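Citrinin polyketide synthase (Monascus purpureus, PDB 5MPT) builds the keto-aldehyde precursor of the mycotoxin citrinin as a non-reducing polyketide synthase, this chain being its C-methylating methyltransferase domain. Local coordinates at residues N58-L63 with N90-L95; L76-Y81 with S107-T112; E86-L91 with D151-K156. All coordinates share one frame; numbering follows the deposited sequence.

Interaction 1: N58-L63 with N90-L95; sequences NAFEQL and NLIYGL
F60 and Y93 have the nearest CA atoms between the two helical segments, 10.6 Å apart, and the gap is bridged by the rings of F60 and Y93. F60 lies in the last turn of helix 40-62, and Y93 lies within helix 86-98. The F60 side chain points toward 90-95 and brings CZ, at the far end of its ring, over one face of the Y93 ring. F60 CZ is 3.5 Å from Y93 CZ. F60 CE2 is 3.5 Å from Y93 CE1, which sits at the edge of the F60 ring, near its plane. The ring centroids are 5.2 Å apart and the planes meet at 55°, an oblique aromatic pair. The CB of Y93 does not aim at F60. Its CG is turned beside the backbone N, anti to the carbonyl carbon (chi1 -85°), and this brings the ring end over to the phenylalanine. The Y93 hydroxyl is hydrogen-bonded to the backbone N of V79, which holds that end of the ring in place. I92 adds a lighter touch, with its CG2 4.4 Å from F60 CE1. C65, I67, V79, M89 and L96 also pack on F60. The oblique aromatic pair thus joins the end of helix 40-62 to helix 86-98 within the helix-turn-helix-type region of the methyltransferase domain, away from the bound S-adenosyl-L-homocysteine.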
ATOM      1  N   ASN A  58      -5.029 -25.774   2.352  1.00 24.20           N
ATOM      2  CA  ASN A  58      -4.797 -26.334   3.675  1.00 24.78           C
ATOM      3  C   ASN A  58      -5.856 -25.891   4.677  1.00 25.15           C
ATOM      4  O   ASN A  58      -6.308 -26.698   5.492  1.00 28.33           O
ATOM      5  CB  ASN A  58      -3.406 -25.946   4.166  1.00 23.78           C
ATOM      6  CG  ASN A  58      -2.317 -26.707   3.483  1.00 25.94           C
ATOM      7  OD1 ASN A  58      -2.559 -27.747   2.848  1.00 27.09           O
ATOM      8  ND2 ASN A  58      -1.084 -26.214   3.616  1.00 26.46           N
ATOM      9  N   ALA A  59      -6.233 -24.608   4.661  1.00 24.80           N
ATOM     10  CA  ALA A  59      -7.252 -24.117   5.583  1.00 24.11           C
ATOM     11  C   ALA A  59      -8.603 -24.776   5.312  1.00 25.10           C
ATOM     12  O   ALA A  59      -9.350 -25.125   6.236  1.00 25.35           O
ATOM     13  CB  ALA A  59      -7.332 -22.588   5.468  1.00 22.63           C
ATOM     14  N   PHE A  60      -8.940 -24.927   4.037  1.00 25.08           N
ATOM     15  CA  PHE A  60     -10.199 -25.539   3.654  1.00 24.54           C
ATOM     16  C   PHE A  60     -10.286 -26.981   4.152  1.00 24.05           C
ATOM     17  O   PHE A  60     -11.311 -27.409   4.717  1.00 23.23           O
ATOM     18  CB  PHE A  60     -10.308 -25.461   2.135  1.00 26.61           C
ATOM     19  CG  PHE A  60     -10.939 -24.208   1.648  1.00 25.59           C
ATOM     20  CD1 PHE A  60     -10.700 -22.991   2.282  1.00 23.62           C
ATOM     21  CD2 PHE A  60     -11.792 -24.235   0.562  1.00 27.32           C
ATOM     22  CE1 PHE A  60     -11.314 -21.843   1.850  1.00 23.60           C
ATOM     23  CE2 PHE A  60     -12.394 -23.063   0.120  1.00 25.06           C
ATOM     24  CZ  PHE A  60     -12.164 -21.887   0.760  1.00 23.57           C
ATOM     25  N   GLU A  61      -9.205 -27.734   3.985  1.00 24.38           N
ATOM     26  CA  GLU A  61      -9.140 -29.099   4.493  1.00 28.64           C
ATOM     27  C   GLU A  61      -9.370 -29.113   6.010  1.00 27.81           C
ATOM     28  O   GLU A  61     -10.169 -29.913   6.543  1.00 25.44           O
ATOM     29  CB  GLU A  61      -7.762 -29.675   4.098  1.00 36.45           C
ATOM     30  CG  GLU A  61      -7.614 -31.200   3.913  1.00 47.14           C
ATOM     31  CD  GLU A  61      -8.616 -31.811   2.940  1.00 51.95           C
ATOM     32  OE1 GLU A  61      -9.576 -32.430   3.424  1.00 55.24           O
ATOM     33  OE2 GLU A  61      -8.454 -31.674   1.708  1.00 50.18           O
ATOM     34  N   GLN A  62      -8.688 -28.204   6.713  1.00 28.17           N
ATOM     35  CA  GLN A  62      -8.851 -28.063   8.156  1.00 26.82           C
ATOM     36  C   GLN A  62     -10.284 -27.732   8.540  1.00 25.83           C
ATOM     37  O   GLN A  62     -10.767 -28.178   9.595  1.00 28.23           O
ATOM     38  CB  GLN A  62      -7.894 -26.985   8.666  1.00 27.56           C
ATOM     39  CG  GLN A  62      -6.442 -27.428   8.563  1.00 28.34           C
ATOM     40  CD  GLN A  62      -5.473 -26.258   8.728  1.00 28.64           C
ATOM     41  OE1 GLN A  62      -5.871 -25.111   8.962  1.00 29.77           O
ATOM     42  NE2 GLN A  62      -4.198 -26.558   8.631  1.00 27.95           N
ATOM     43  N   LEU A  63     -10.994 -26.992   7.691  1.00 26.13           N
ATOM     44  CA  LEU A  63     -12.370 -26.604   7.963  1.00 26.28           C
ATOM     45  C   LEU A  63     -13.383 -27.593   7.399  1.00 27.43           C
ATOM     46  O   LEU A  63     -14.569 -27.271   7.329  1.00 27.45           O
ATOM     47  CB  LEU A  63     -12.625 -25.194   7.409  1.00 25.45           C
ATOM     48  CG  LEU A  63     -11.817 -24.131   8.160  1.00 25.67           C
ATOM     49  CD1 LEU A  63     -11.860 -22.782   7.454  1.00 25.27           C
ATOM     50  CD2 LEU A  63     -12.355 -23.993   9.606  1.00 27.96           C
ATOM     51  N   ASN A  90     -15.375 -14.157  -0.509  1.00 28.89           N
ATOM     52  CA  ASN A  90     -15.707 -14.174  -1.931  1.00 33.79           C
ATOM     53  C   ASN A  90     -14.468 -13.917  -2.790  1.00 34.36           C
ATOM     54  O   ASN A  90     -14.317 -14.503  -3.871  1.00 37.08           O
ATOM     55  CB  ASN A  90     -16.799 -13.150  -2.224  1.00 39.91           C
ATOM     56  CG  ASN A  90     -18.122 -13.504  -1.566  1.00 50.16           C
ATOM     57  OD1 ASN A  90     -18.458 -14.682  -1.392  1.00 51.07           O
ATOM     58  ND2 ASN A  90     -18.877 -12.482  -1.185  1.00 57.55           N
ATOM     59  N   LEU A  91     -13.558 -13.062  -2.318  1.00 31.70           N
ATOM     60  CA  LEU A  91     -12.281 -12.862  -3.011  1.00 30.69           C
ATOM     61  C   LEU A  91     -11.418 -14.120  -2.927  1.00 28.00           C
ATOM     62  O   LEU A  91     -10.783 -14.513  -3.912  1.00 28.12           O
ATOM     63  CB  LEU A  91     -11.554 -11.667  -2.409  1.00 32.20           C
ATOM     64  CG  LEU A  91     -10.299 -11.070  -3.038  1.00 33.93           C
ATOM     65  CD1 LEU A  91     -10.238  -9.595  -2.627  1.00 35.96           C
ATOM     66  CD2 LEU A  91      -9.054 -11.803  -2.576  1.00 31.93           C
ATOM     67  N   ILE A  92     -11.419 -14.780  -1.764  1.00 26.56           N
ATOM     68  CA  ILE A  92     -10.663 -16.025  -1.573  1.00 25.32           C
ATOM     69  C   ILE A  92     -11.149 -17.112  -2.527  1.00 27.42           C
ATOM     70  O   ILE A  92     -10.346 -17.840  -3.137  1.00 26.80           O
ATOM     71  CB  ILE A  92     -10.765 -16.474  -0.104  1.00 24.45           C
ATOM     72  CG1 ILE A  92      -9.960 -15.527   0.802  1.00 25.04           C
ATOM     73  CG2 ILE A  92     -10.274 -17.933   0.053  1.00 25.04           C
ATOM     74  CD1 ILE A  92      -8.436 -15.516   0.488  1.00 25.25           C
ATOM     75  N   TYR A  93     -12.470 -17.306  -2.599  1.00 28.69           N
ATOM     76  CA  TYR A  93     -12.997 -18.290  -3.537  1.00 28.78           C
ATOM     77  C   TYR A  93     -12.671 -17.895  -4.963  1.00 29.66           C
ATOM     78  O   TYR A  93     -12.431 -18.755  -5.819  1.00 31.91           O
ATOM     79  CB  TYR A  93     -14.503 -18.453  -3.364  1.00 27.48           C
ATOM     80  CG  TYR A  93     -14.854 -19.433  -2.294  1.00 27.18           C
ATOM     81  CD1 TYR A  93     -14.824 -20.790  -2.554  1.00 25.83           C
ATOM     82  CD2 TYR A  93     -15.195 -19.016  -1.023  1.00 29.64           C
ATOM     83  CE1 TYR A  93     -15.120 -21.691  -1.587  1.00 27.84           C
ATOM     84  CE2 TYR A  93     -15.492 -19.909  -0.053  1.00 30.84           C
ATOM     85  CZ  TYR A  93     -15.455 -21.250  -0.334  1.00 29.78           C
ATOM     86  OH  TYR A  93     -15.765 -22.153   0.650  1.00 29.67           O
ATOM     87  N   GLY A  94     -12.715 -16.601  -5.242  1.00 30.05           N
ATOM     88  CA  GLY A  94     -12.263 -16.121  -6.536  1.00 31.32           C
ATOM     89  C   GLY A  94     -10.845 -16.543  -6.845  1.00 31.79           C
ATOM     90  O   GLY A  94     -10.539 -16.947  -7.972  1.00 32.33           O
ATOM     91  N   LEU A  95      -9.946 -16.433  -5.866  1.00 29.93           N
ATOM     92  CA  LEU A  95      -8.571 -16.836  -6.139  1.00 29.56           C
ATOM     93  C   LEU A  95      -8.504 -18.325  -6.445  1.00 28.02           C
ATOM     94  O   LEU A  95      -7.780 -18.751  -7.349  1.00 28.76           O
ATOM     95  CB  LEU A  95      -7.644 -16.502  -4.970  1.00 33.74           C
ATOM     96  CG  LEU A  95      -7.411 -15.055  -4.560  1.00 45.48           C
ATOM     97  CD1 LEU A  95      -6.427 -15.069  -3.396  1.00 47.17           C
ATOM     98  CD2 LEU A  95      -6.911 -14.169  -5.718  1.00 55.33           C
TER

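Interaction 2: L76-Y81 with S107-T112; sequences LERVPY and SEITRT
L76 and I109 meet through both backbone and side chain. The backbone N of L76 donates to I109 O at 2.8 Å, and the N-H points almost straight at the oxygen (176°). The two side chains cross at about a right angle. L76 CB is 4.1 Å from I109 CG2, and L76 CD1 rests at 4.2 Å from the same methyl. CG1 of I109 stands beside the backbone N, anti to the carbonyl carbon (chi1 -54°), and sends CD1 toward R78. R78 NH2 lies 4.0 Å from I109 CD1, so the guanidinium borders an apolar methyl there. L76 also meets R111, with L76 CD1 4.3 Å from R111 CB.

The next shell fixes the two arginines. R78 NE donates to Y81 OH at 2.7 Å, nearly in the guanidinium plane. The arginine chain is extended from CG to NE, which lets it span the distance to the tyrosine. Y81 OH is also hydrogen-bonded to E86 OE1 at the start of helix 86-98. R111 turns its polar end away from L76. Its NE bonds to I67 O, and its NH1 bonds to L101 O and V114 O, so backbone carbonyls anchor the head group.

Strand 108-111 is the middle strand of a three-stranded antiparallel sheet, between 75-76 and 102-105. The hairpin of 102-105 and 108-111, which follows helix 86-98, resembles the wing of winged-helix domains. I102 of strand 102-105 packs on both L76 and I109, A70 covers L76 from a loop, and Y93 of helix 86-98 lies against I109.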
ATOM      1  N   LEU A  76     -18.798 -28.839  -3.559  1.00 40.94           N
ATOM      2  CA  LEU A  76     -18.108 -28.497  -2.326  1.00 39.71           C
ATOM      3  C   LEU A  76     -18.975 -27.544  -1.522  1.00 39.22           C
ATOM      4  O   LEU A  76     -19.520 -26.575  -2.067  1.00 40.13           O
ATOM      5  CB  LEU A  76     -16.747 -27.835  -2.611  1.00 38.45           C
ATOM      6  CG  LEU A  76     -15.749 -28.615  -3.469  1.00 38.58           C
ATOM      7  CD1 LEU A  76     -14.495 -27.791  -3.747  1.00 35.99           C
ATOM      8  CD2 LEU A  76     -15.383 -29.881  -2.783  1.00 41.29           C
ATOM      9  N   GLU A  77     -19.100 -27.817  -0.225  1.00 38.65           N
ATOM     10  CA  GLU A  77     -19.815 -26.906   0.649  1.00 41.87           C
ATOM     11  C   GLU A  77     -18.934 -25.721   1.018  1.00 35.65           C
ATOM     12  O   GLU A  77     -17.704 -25.819   1.062  1.00 33.03           O
ATOM     13  CB  GLU A  77     -20.282 -27.636   1.909  1.00 52.77           C
ATOM     14  CG  GLU A  77     -21.241 -28.788   1.613  1.00 61.99           C
ATOM     15  CD  GLU A  77     -22.495 -28.317   0.891  1.00 66.72           C
ATOM     16  OE1 GLU A  77     -23.152 -27.390   1.407  1.00 73.80           O
ATOM     17  OE2 GLU A  77     -22.812 -28.853  -0.195  1.00 62.12           O
ATOM     18  N   ARG A  78     -19.572 -24.579   1.236  1.00 33.60           N
ATOM     19  CA  ARG A  78     -18.843 -23.406   1.680  1.00 33.14           C
ATOM     20  C   ARG A  78     -18.212 -23.684   3.035  1.00 31.50           C
ATOM     21  O   ARG A  78     -18.821 -24.320   3.897  1.00 35.13           O
ATOM     22  CB  ARG A  78     -19.787 -22.200   1.761  1.00 39.13           C
ATOM     23  CG  ARG A  78     -19.139 -20.871   1.552  1.00 48.15           C
ATOM     24  CD  ARG A  78     -20.161 -19.791   1.213  1.00 57.72           C
ATOM     25  NE  ARG A  78     -19.504 -18.509   0.938  1.00 64.95           N
ATOM     26  CZ  ARG A  78     -18.988 -18.153  -0.237  1.00 67.32           C
ATOM     27  NH1 ARG A  78     -18.404 -16.967  -0.369  1.00 66.38           N
ATOM     28  NH2 ARG A  78     -19.055 -18.971  -1.281  1.00 68.33           N
ATOM     29  N   VAL A  79     -17.000 -23.182   3.242  1.00 27.42           N
ATOM     30  CA  VAL A  79     -16.338 -23.338   4.534  1.00 26.69           C
ATOM     31  C   VAL A  79     -16.945 -22.373   5.550  1.00 28.41           C
ATOM     32  O   VAL A  79     -17.529 -21.360   5.156  1.00 26.70           O
ATOM     33  CB  VAL A  79     -14.824 -23.127   4.416  1.00 26.84           C
ATOM     34  CG1 VAL A  79     -14.220 -24.267   3.582  1.00 28.66           C
ATOM     35  CG2 VAL A  79     -14.502 -21.802   3.815  1.00 26.63           C
ATOM     36  N   PRO A  80     -16.839 -22.655   6.848  1.00 32.17           N
ATOM     37  CA  PRO A  80     -17.306 -21.701   7.861  1.00 30.63           C
ATOM     38  C   PRO A  80     -16.372 -20.515   8.021  1.00 26.66           C
ATOM     39  O   PRO A  80     -15.156 -20.622   7.835  1.00 26.11           O
ATOM     40  CB  PRO A  80     -17.332 -22.541   9.141  1.00 32.97           C
ATOM     41  CG  PRO A  80     -16.336 -23.641   8.892  1.00 34.46           C
ATOM     42  CD  PRO A  80     -16.446 -23.949   7.444  1.00 33.62           C
ATOM     43  N   TYR A  81     -16.961 -19.383   8.406  1.00 23.60           N
ATOM     44  CA  TYR A  81     -16.179 -18.180   8.655  1.00 25.32           C
ATOM     45  C   TYR A  81     -17.100 -17.140   9.256  1.00 24.39           C
ATOM     46  O   TYR A  81     -18.331 -17.232   9.149  1.00 25.36           O
ATOM     47  CB  TYR A  81     -15.507 -17.641   7.377  1.00 27.46           C
ATOM     48  CG  TYR A  81     -16.450 -17.399   6.225  1.00 26.36           C
ATOM     49  CD1 TYR A  81     -17.168 -16.222   6.125  1.00 25.22           C
ATOM     50  CD2 TYR A  81     -16.575 -18.326   5.211  1.00 29.02           C
ATOM     51  CE1 TYR A  81     -18.037 -16.005   5.061  1.00 28.57           C
ATOM     52  CE2 TYR A  81     -17.434 -18.123   4.152  1.00 32.86           C
ATOM     53  CZ  TYR A  81     -18.161 -16.962   4.082  1.00 33.03           C
ATOM     54  OH  TYR A  81     -18.999 -16.793   3.006  1.00 34.79           O
ATOM     55  N   SER A 107     -24.023 -19.746  -6.256  1.00 71.89           N
ATOM     56  CA  SER A 107     -23.767 -20.321  -4.945  1.00 75.03           C
ATOM     57  C   SER A 107     -23.066 -21.666  -5.023  1.00 77.36           C
ATOM     58  O   SER A 107     -22.484 -22.102  -4.024  1.00 83.31           O
ATOM     59  CB  SER A 107     -25.079 -20.494  -4.184  1.00 76.47           C
ATOM     60  OG  SER A 107     -25.928 -21.399  -4.868  1.00 78.09           O
ATOM     61  N   GLU A 108     -23.113 -22.332  -6.175  1.00 71.24           N
ATOM     62  CA  GLU A 108     -22.595 -23.687  -6.288  1.00 65.16           C
ATOM     63  C   GLU A 108     -21.095 -23.672  -6.561  1.00 55.72           C
ATOM     64  O   GLU A 108     -20.630 -23.031  -7.507  1.00 56.81           O
ATOM     65  CB  GLU A 108     -23.323 -24.446  -7.392  1.00 73.58           C
ATOM     66  CG  GLU A 108     -22.917 -25.902  -7.456  1.00 88.00           C
ATOM     67  CD  GLU A 108     -23.751 -26.708  -8.429  1.00101.38           C
ATOM     68  OE1 GLU A 108     -24.075 -26.184  -9.517  1.00107.38           O
ATOM     69  OE2 GLU A 108     -24.083 -27.867  -8.099  1.00104.30           O
ATOM     70  N   ILE A 109     -20.346 -24.381  -5.722  1.00 48.60           N
ATOM     71  CA  ILE A 109     -18.909 -24.557  -5.874  1.00 45.31           C
ATOM     72  C   ILE A 109     -18.658 -26.004  -6.268  1.00 42.26           C
ATOM     73  O   ILE A 109     -19.131 -26.922  -5.597  1.00 41.37           O
ATOM     74  CB  ILE A 109     -18.165 -24.212  -4.575  1.00 47.86           C
ATOM     75  CG1 ILE A 109     -18.541 -22.805  -4.095  1.00 48.22           C
ATOM     76  CG2 ILE A 109     -16.661 -24.348  -4.782  1.00 49.55           C
ATOM     77  CD1 ILE A 109     -18.365 -22.624  -2.616  1.00 47.77           C
ATOM     78  N   THR A 110     -17.923 -26.212  -7.349  1.00 42.52           N
ATOM     79  CA  THR A 110     -17.614 -27.558  -7.801  1.00 47.31           C
ATOM     80  C   THR A 110     -16.119 -27.683  -8.054  1.00 44.75           C
ATOM     81  O   THR A 110     -15.463 -26.722  -8.466  1.00 42.89           O
ATOM     82  CB  THR A 110     -18.401 -27.913  -9.063  1.00 54.86           C
ATOM     83  OG1 THR A 110     -18.137 -26.943 -10.081  1.00 61.66           O
ATOM     84  CG2 THR A 110     -19.894 -27.947  -8.756  1.00 52.56           C
ATOM     85  N   ARG A 111     -15.587 -28.868  -7.780  1.00 44.00           N
ATOM     86  CA  ARG A 111     -14.174 -29.140  -7.981  1.00 43.21           C
ATOM     87  C   ARG A 111     -13.895 -29.359  -9.463  1.00 43.94           C
ATOM     88  O   ARG A 111     -14.738 -29.892 -10.190  1.00 46.18           O
ATOM     89  CB  ARG A 111     -13.770 -30.368  -7.163  1.00 40.03           C
ATOM     90  CG  ARG A 111     -12.278 -30.672  -7.159  1.00 36.64           C
ATOM     91  CD  ARG A 111     -11.498 -29.795  -6.172  1.00 35.03           C
ATOM     92  NE  ARG A 111     -10.156 -30.336  -6.049  1.00 34.39           N
ATOM     93  CZ  ARG A 111      -9.204 -30.150  -6.949  1.00 35.96           C
ATOM     94  NH1 ARG A 111      -9.434 -29.378  -8.014  1.00 34.86           N
ATOM     95  NH2 ARG A 111      -8.019 -30.727  -6.783  1.00 39.02           N
ATOM     96  N   THR A 112     -12.718 -28.914  -9.918  1.00 41.51           N
ATOM     97  CA  THR A 112     -12.278 -29.165 -11.283  1.00 39.31           C
ATOM     98  C   THR A 112     -11.459 -30.450 -11.328  1.00 40.92           C
ATOM     99  O   THR A 112     -11.287 -31.140 -10.324  1.00 39.18           O
ATOM    100  CB  THR A 112     -11.417 -28.028 -11.814  1.00 37.82           C
ATOM    101  OG1 THR A 112     -10.176 -28.032 -11.101  1.00 37.74           O
ATOM    102  CG2 THR A 112     -12.098 -26.680 -11.665  1.00 36.00           C
TER

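Interaction 3: E86-L91 with D151-K156; sequences ERFMNL and DCITGK
M89 and I153 form the close part of this contact, and their CA atoms are 8.5 Å apart. The M89 sulfur sits by both methyl ends of the isoleucine. SD is 3.9 Å from I153 CG2 and also 3.9 Å from I153 CD1. M89 CE reaches CD1 at the same 3.9 Å. The methionine chain is bent at chi2 and chi3 (both -61°), and the two bends bring both SD and CE against I153 CD1. The two side chains cross at about a right angle. I153 holds CG1 between its backbone N and carbonyl carbon (chi1 61°), a crowded position that leaves CG2 beside the N.

I153 lies near the end of helix 149-154, which closes with a Schellman motif at G155. The glycine has a positive phi of 97°, and its N bonds back to C152 O at 3.1 Å. The contact thus joins the first turns of helix 86-98, in the helix-turn-helix-type region, to the C-terminal end of a short helix further along the chain.

The packing is looser at F88. Its CE2 is 4.3 Å from I153 CG2, and the ring is met obliquely. L329 packs on F88 from elsewhere in the domain. Beyond these apolar residues, E86, R87 and N90 on one helix and G155 and K156 past the other are exposed and reach nothing across the contact.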
ATOM      1  N   GLU A  86     -17.274 -12.031   4.843  1.00 27.36           N
ATOM      2  CA  GLU A  86     -17.997 -12.394   3.623  1.00 30.15           C
ATOM      3  C   GLU A  86     -17.325 -11.852   2.363  1.00 30.24           C
ATOM      4  O   GLU A  86     -17.103 -12.600   1.412  1.00 31.72           O
ATOM      5  CB  GLU A  86     -19.452 -11.915   3.693  1.00 34.13           C
ATOM      6  CG  GLU A  86     -20.292 -12.298   2.469  1.00 36.95           C
ATOM      7  CD  GLU A  86     -20.489 -13.787   2.342  1.00 41.55           C
ATOM      8  OE1 GLU A  86     -20.220 -14.505   3.332  1.00 41.34           O
ATOM      9  OE2 GLU A  86     -20.910 -14.238   1.252  1.00 45.67           O
ATOM     10  N   ARG A  87     -17.047 -10.541   2.306  1.00 30.07           N
ATOM     11  CA  ARG A  87     -16.460  -9.972   1.096  1.00 30.16           C
ATOM     12  C   ARG A  87     -15.083 -10.570   0.821  1.00 31.52           C
ATOM     13  O   ARG A  87     -14.754 -10.915  -0.323  1.00 33.96           O
ATOM     14  CB  ARG A  87     -16.393  -8.447   1.230  1.00 29.18           C
ATOM     15  CG  ARG A  87     -17.792  -7.797   1.224  1.00 30.58           C
ATOM     16  CD  ARG A  87     -17.742  -6.319   1.595  1.00 32.20           C
ATOM     17  NE  ARG A  87     -17.406  -6.168   3.002  1.00 31.98           N
ATOM     18  CZ  ARG A  87     -17.242  -5.009   3.617  1.00 31.52           C
ATOM     19  NH1 ARG A  87     -17.384  -3.868   2.946  1.00 32.23           N
ATOM     20  NH2 ARG A  87     -16.939  -4.988   4.907  1.00 30.02           N
ATOM     21  N   PHE A  88     -14.255 -10.668   1.863  1.00 26.32           N
ATOM     22  CA  PHE A  88     -12.959 -11.340   1.757  1.00 25.95           C
ATOM     23  C   PHE A  88     -13.097 -12.768   1.235  1.00 28.20           C
ATOM     24  O   PHE A  88     -12.374 -13.184   0.317  1.00 28.92           O
ATOM     25  CB  PHE A  88     -12.302 -11.314   3.135  1.00 26.32           C
ATOM     26  CG  PHE A  88     -10.945 -11.944   3.200  1.00 27.17           C
ATOM     27  CD1 PHE A  88      -9.971 -11.663   2.269  1.00 23.80           C
ATOM     28  CD2 PHE A  88     -10.640 -12.807   4.240  1.00 30.36           C
ATOM     29  CE1 PHE A  88      -8.725 -12.233   2.374  1.00 24.32           C
ATOM     30  CE2 PHE A  88      -9.409 -13.364   4.348  1.00 31.27           C
ATOM     31  CZ  PHE A  88      -8.433 -13.062   3.410  1.00 27.90           C
ATOM     32  N   MET A  89     -14.014 -13.551   1.811  1.00 28.42           N
ATOM     33  CA  MET A  89     -14.056 -14.940   1.398  1.00 25.23           C
ATOM     34  C   MET A  89     -14.555 -15.086  -0.026  1.00 27.87           C
ATOM     35  O   MET A  89     -14.180 -16.044  -0.706  1.00 29.90           O
ATOM     36  CB  MET A  89     -14.901 -15.765   2.369  1.00 22.69           C
ATOM     37  CG  MET A  89     -14.200 -15.905   3.721  1.00 24.17           C
ATOM     38  SD  MET A  89     -12.614 -16.740   3.624  1.00 25.89           S
ATOM     39  CE  MET A  89     -13.109 -18.343   2.972  1.00 24.24           C
ATOM     40  N   ASN A  90     -15.375 -14.157  -0.509  1.00 28.89           N
ATOM     41  CA  ASN A  90     -15.707 -14.174  -1.931  1.00 33.79           C
ATOM     42  C   ASN A  90     -14.468 -13.917  -2.790  1.00 34.36           C
ATOM     43  O   ASN A  90     -14.317 -14.503  -3.871  1.00 37.08           O
ATOM     44  CB  ASN A  90     -16.799 -13.150  -2.224  1.00 39.91           C
ATOM     45  CG  ASN A  90     -18.122 -13.504  -1.566  1.00 50.16           C
ATOM     46  OD1 ASN A  90     -18.458 -14.682  -1.392  1.00 51.07           O
ATOM     47  ND2 ASN A  90     -18.877 -12.482  -1.185  1.00 57.55           N
ATOM     48  N   LEU A  91     -13.558 -13.062  -2.318  1.00 31.70           N
ATOM     49  CA  LEU A  91     -12.281 -12.862  -3.011  1.00 30.69           C
ATOM     50  C   LEU A  91     -11.418 -14.120  -2.927  1.00 28.00           C
ATOM     51  O   LEU A  91     -10.783 -14.513  -3.912  1.00 28.12           O
ATOM     52  CB  LEU A  91     -11.554 -11.667  -2.409  1.00 32.20           C
ATOM     53  CG  LEU A  91     -10.299 -11.070  -3.038  1.00 33.93           C
ATOM     54  CD1 LEU A  91     -10.238  -9.595  -2.627  1.00 35.96           C
ATOM     55  CD2 LEU A  91      -9.054 -11.803  -2.576  1.00 31.93           C
ATOM     56  N   ASP A 151      -7.794 -20.591  11.362  1.00 27.65           N
ATOM     57  CA  ASP A 151      -8.033 -19.982  12.668  1.00 27.77           C
ATOM     58  C   ASP A 151      -8.484 -18.528  12.545  1.00 25.02           C
ATOM     59  O   ASP A 151      -9.357 -18.085  13.307  1.00 24.98           O
ATOM     60  CB  ASP A 151      -6.786 -20.089  13.543  1.00 32.46           C
ATOM     61  CG  ASP A 151      -6.610 -21.464  14.118  1.00 35.77           C
ATOM     62  OD1 ASP A 151      -7.495 -22.309  13.854  1.00 35.21           O
ATOM     63  OD2 ASP A 151      -5.614 -21.692  14.836  1.00 38.56           O
ATOM     64  N   CYS A 152      -7.898 -17.758  11.611  1.00 24.43           N
ATOM     65  CA  CYS A 152      -8.279 -16.353  11.453  1.00 24.30           C
ATOM     66  C   CYS A 152      -9.702 -16.208  10.933  1.00 22.94           C
ATOM     67  O   CYS A 152     -10.491 -15.436  11.484  1.00 24.18           O
ATOM     68  CB  CYS A 152      -7.309 -15.613  10.511  1.00 27.75           C
ATOM     69  SG  CYS A 152      -5.725 -15.297  11.243  1.00 28.29           S
ATOM     70  N   ILE A 153     -10.062 -16.921   9.864  1.00 22.08           N
ATOM     71  CA  ILE A 153     -11.369 -16.640   9.297  1.00 20.62           C
ATOM     72  C   ILE A 153     -12.491 -17.119  10.201  1.00 21.74           C
ATOM     73  O   ILE A 153     -13.604 -16.617  10.068  1.00 21.42           O
ATOM     74  CB  ILE A 153     -11.552 -17.218   7.891  1.00 18.85           C
ATOM     75  CG1 ILE A 153     -11.436 -18.726   7.852  1.00 20.89           C
ATOM     76  CG2 ILE A 153     -10.462 -16.599   6.905  1.00 18.97           C
ATOM     77  CD1 ILE A 153     -11.658 -19.313   6.447  1.00 24.25           C
ATOM     78  N   THR A 154     -12.232 -18.059  11.125  1.00 24.51           N
ATOM     79  CA  THR A 154     -13.259 -18.483  12.084  1.00 23.81           C
ATOM     80  C   THR A 154     -13.229 -17.709  13.395  1.00 25.77           C
ATOM     81  O   THR A 154     -14.156 -17.848  14.193  1.00 27.83           O
ATOM     82  CB  THR A 154     -13.129 -19.975  12.379  1.00 24.15           C
ATOM     83  OG1 THR A 154     -11.852 -20.278  12.949  1.00 24.57           O
ATOM     84  CG2 THR A 154     -13.328 -20.741  11.129  1.00 22.98           C
ATOM     85  N   GLY A 155     -12.232 -16.858  13.620  1.00 25.44           N
ATOM     86  CA  GLY A 155     -12.163 -16.060  14.818  1.00 27.10           C
ATOM     87  C   GLY A 155     -11.296 -16.622  15.920  1.00 28.27           C
ATOM     88  O   GLY A 155     -11.159 -15.973  16.960  1.00 29.82           O
ATOM     89  N   LYS A 156     -10.751 -17.828  15.762  1.00 27.95           N
ATOM     90  CA  LYS A 156      -9.888 -18.362  16.813  1.00 32.89           C
ATOM     91  C   LYS A 156      -8.611 -17.544  16.947  1.00 36.46           C
ATOM     92  O   LYS A 156      -8.051 -17.450  18.043  1.00 41.30           O
ATOM     93  CB  LYS A 156      -9.555 -19.826  16.535  1.00 36.76           C
ATOM     94  CG  LYS A 156      -8.719 -20.474  17.611  1.00 44.82           C
ATOM     95  CD  LYS A 156      -8.461 -21.926  17.303  1.00 54.26           C
ATOM     96  CE  LYS A 156      -7.547 -22.546  18.330  1.00 64.41           C
ATOM     97  NZ  LYS A 156      -7.285 -23.967  17.988  1.00 71.68           N
TER

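How the interactions relate
Starting from the N terminus, interaction 1 closes the loop from the end of helix 40-62 to helix 86-98. Interaction 2 starts inside that loop, at 76-81, and ends beyond it on strand 108-111, so the two cross. Interaction 3 starts on the stretch where interaction 1 ends, sharing N90 and L91, and runs to helix 149-154. It crosses interaction 2 as well. Helix 86-98 serves interactions 1 and 3, and Y93 also touches the segments of interaction 2. L63 of 58-63 packs on I153, and Y81 packs on M89. Together the contacts join helix 40-62, the three-stranded sheet and helix 149-154 around helix 86-98.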